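Local coordinates for flagellar hook associated protein type 3 FlgL (Legionella pneumophila subsp. pneumophila, PDB 5YTI), which probably serves as a structural component of the bacterial flagellum, as a flagellin-family protein of the hook-filament junction, at residues A218-N223 against G268-E273. Numbering follows the deposited sequence.
Sequences AFVPDN and GFNGME
Val220 and Asn270 meet side chain against side chain, crossing at a slant: Val220 CB lies 3.7 Å from Asn270 ND2, and its CG2 3.9 Å from Asn270 CG. Val220 CG1 is anti to the backbone N (chi1 -179°), which puts CG2 beside that N and against the amide group. Next to this pair the two backbones are in direct contact. The CA of Phe219 donates an almost straight CA-H...O contact to Asn270 O, with 3.4 Å between CA and O and 166° at the hydrogen. Phe219 CA and Gly271 CA are 4.0 Å apart, an approach made where Gly271 has no side chain, and Ala218 CB rests 3.7 Å from Gly271 N. The Phe219 ring and the selenomethionine Met272 also pack together, but Met272 CE is modelled too near the ring, so the detail there is doubtful.

Asn270 and Gly271, both with positive phi, form a two-residue hairpin turn, nearest to type I' but distorted at Asn270. Paired backbone bonds close it, Phe269 N to Met272 O at 3.0 Å and Met272 N to Phe269 O at 2.7 Å. Tyr224 OH ties the two sides together, hydrogen-bonding both Asn270 ND2 and Val220 O, while Arg192 makes a cation-pi contact with Phe219. Asp332 and Gly336 of the second subunit pack on Phe219 and Pro221, respectively.

The hairpin joins strands 266-269 and 272-277 of a three-stranded antiparallel sheet; over its tip runs the loop from that sheet's strand 207-213 to strand 224-230 of the five-stranded sheet.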
loop_
_atom_site.group_PDB
_atom_site.type_symbol
_atom_site.label_atom_id
_atom_site.label_comp_id
_atom_site.label_asym_id
_atom_site.label_seq_id
_atom_site.Cartn_x
_atom_site.Cartn_y
_atom_site.Cartn_z
ATOM N N ALA A 218 -4.344 -17.306 9.799
ATOM C CA ALA A 218 -5.372 -17.003 10.794
ATOM C C ALA A 218 -5.996 -15.588 10.623
ATOM O O ALA A 218 -6.943 -15.256 11.324
ATOM C CB ALA A 218 -4.798 -17.158 12.190
ATOM N N PHE A 219 -5.456 -14.783 9.695
ATOM C CA PHE A 219 -5.748 -13.368 9.580
ATOM C C PHE A 219 -7.153 -13.131 9.079
ATOM O O PHE A 219 -7.591 -13.799 8.149
ATOM C CB PHE A 219 -4.787 -12.729 8.596
ATOM C CG PHE A 219 -5.138 -11.310 8.234
ATOM C CD1 PHE A 219 -4.802 -10.261 9.066
ATOM C CD2 PHE A 219 -5.787 -11.023 7.043
ATOM C CE1 PHE A 219 -5.101 -8.967 8.711
ATOM C CE2 PHE A 219 -6.104 -9.722 6.687
ATOM C CZ PHE A 219 -5.772 -8.698 7.534
ATOM N N VAL A 220 -7.850 -12.171 9.688
ATOM C CA VAL A 220 -9.183 -11.786 9.227
ATOM C C VAL A 220 -9.345 -10.259 9.170
ATOM O O VAL A 220 -9.324 -9.561 10.198
ATOM C CB VAL A 220 -10.307 -12.385 10.114
ATOM C CG1 VAL A 220 -11.664 -11.958 9.573
ATOM C CG2 VAL A 220 -10.203 -13.899 10.175
ATOM N N PRO A 221 -9.514 -9.729 7.965
ATOM C CA PRO A 221 -9.702 -8.293 7.979
ATOM C C PRO A 221 -11.105 -7.955 8.577
ATOM O O PRO A 221 -12.128 -8.608 8.241
ATOM C CB PRO A 221 -9.584 -7.922 6.491
ATOM C CG PRO A 221 -9.972 -9.178 5.723
ATOM C CD PRO A 221 -9.862 -10.355 6.669
ATOM N N ASP A 222 -11.140 -6.971 9.480
ATOM C CA ASP A 222 -12.384 -6.534 10.109
ATOM C C ASP A 222 -12.174 -5.189 10.800
ATOM O O ASP A 222 -11.060 -4.729 10.981
ATOM C CB ASP A 222 -12.864 -7.590 11.122
ATOM C CG ASP A 222 -14.383 -7.506 11.456
ATOM O OD1 ASP A 222 -15.073 -6.586 10.942
ATOM O OD2 ASP A 222 -14.871 -8.375 12.251
ATOM N N ASN A 223 -13.277 -4.559 11.168
ATOM C CA ASN A 223 -13.281 -3.387 12.036
ATOM C C ASN A 223 -13.511 -3.843 13.488
ATOM O O ASN A 223 -14.606 -4.321 13.885
ATOM C CB ASN A 223 -14.382 -2.422 11.608
ATOM C CG ASN A 223 -14.002 -1.612 10.422
ATOM O OD1 ASN A 223 -13.101 -0.824 10.511
ATOM N ND2 ASN A 223 -14.700 -1.766 9.326
ATOM N N GLY A 268 -3.541 -11.187 21.281
ATOM C CA GLY A 268 -3.599 -11.714 19.935
ATOM C C GLY A 268 -4.971 -12.237 19.562
ATOM O O GLY A 268 -5.652 -12.927 20.364
ATOM N N PHE A 269 -5.350 -11.909 18.331
ATOM C CA PHE A 269 -6.566 -12.398 17.739
ATOM C C PHE A 269 -6.489 -12.398 16.214
ATOM O O PHE A 269 -5.770 -11.618 15.590
ATOM C CB PHE A 269 -7.779 -11.584 18.234
ATOM C CG PHE A 269 -7.693 -10.106 17.952
ATOM C CD1 PHE A 269 -7.036 -9.260 18.820
ATOM C CD2 PHE A 269 -8.287 -9.560 16.814
ATOM C CE1 PHE A 269 -6.975 -7.908 18.567
ATOM C CE2 PHE A 269 -8.183 -8.201 16.524
ATOM C CZ PHE A 269 -7.535 -7.374 17.412
ATOM N N ASN A 270 -7.286 -13.277 15.627
ATOM C CA ASN A 270 -7.366 -13.480 14.180
ATOM C C ASN A 270 -6.081 -13.086 13.456
ATOM O O ASN A 270 -6.040 -12.117 12.706
ATOM C CB ASN A 270 -8.549 -12.703 13.616
ATOM C CG ASN A 270 -9.869 -13.271 14.018
ATOM O OD1 ASN A 270 -9.965 -14.403 14.496
ATOM N ND2 ASN A 270 -10.917 -12.498 13.780
ATOM N N GLY A 271 -5.030 -13.826 13.731
ATOM C CA GLY A 271 -3.752 -13.605 13.075
ATOM C C GLY A 271 -2.923 -12.395 13.448
ATOM O O GLY A 271 -1.874 -12.207 12.863
HETATM N N MSE A 272 -3.362 -11.570 14.395
HETATM C CA MSE A 272 -2.651 -10.307 14.701
HETATM C C MSE A 272 -2.190 -10.304 16.132
HETATM O O MSE A 272 -2.839 -10.915 16.975
HETATM C CB MSE A 272 -3.540 -9.072 14.482
HETATM C CG MSE A 272 -4.188 -8.969 13.103
HETATM SE SE MSE A 272 -5.807 -7.837 13.173
HETATM C CE MSE A 272 -6.096 -7.729 11.253
ATOM N N GLU A 273 -1.070 -9.626 16.419
ATOM C CA GLU A 273 -0.589 -9.420 17.800
ATOM C C GLU A 273 -0.309 -7.930 18.042
ATOM O O GLU A 273 0.057 -7.212 17.115
ATOM C CB GLU A 273 0.671 -10.276 18.090
ATOM C CG GLU A 273 0.375 -11.771 18.328
ATOM C CD GLU A 273 1.599 -12.631 18.658
ATOM O OE1 GLU A 273 2.676 -12.071 19.022
ATOM O OE2 GLU A 273 1.464 -13.886 18.570
#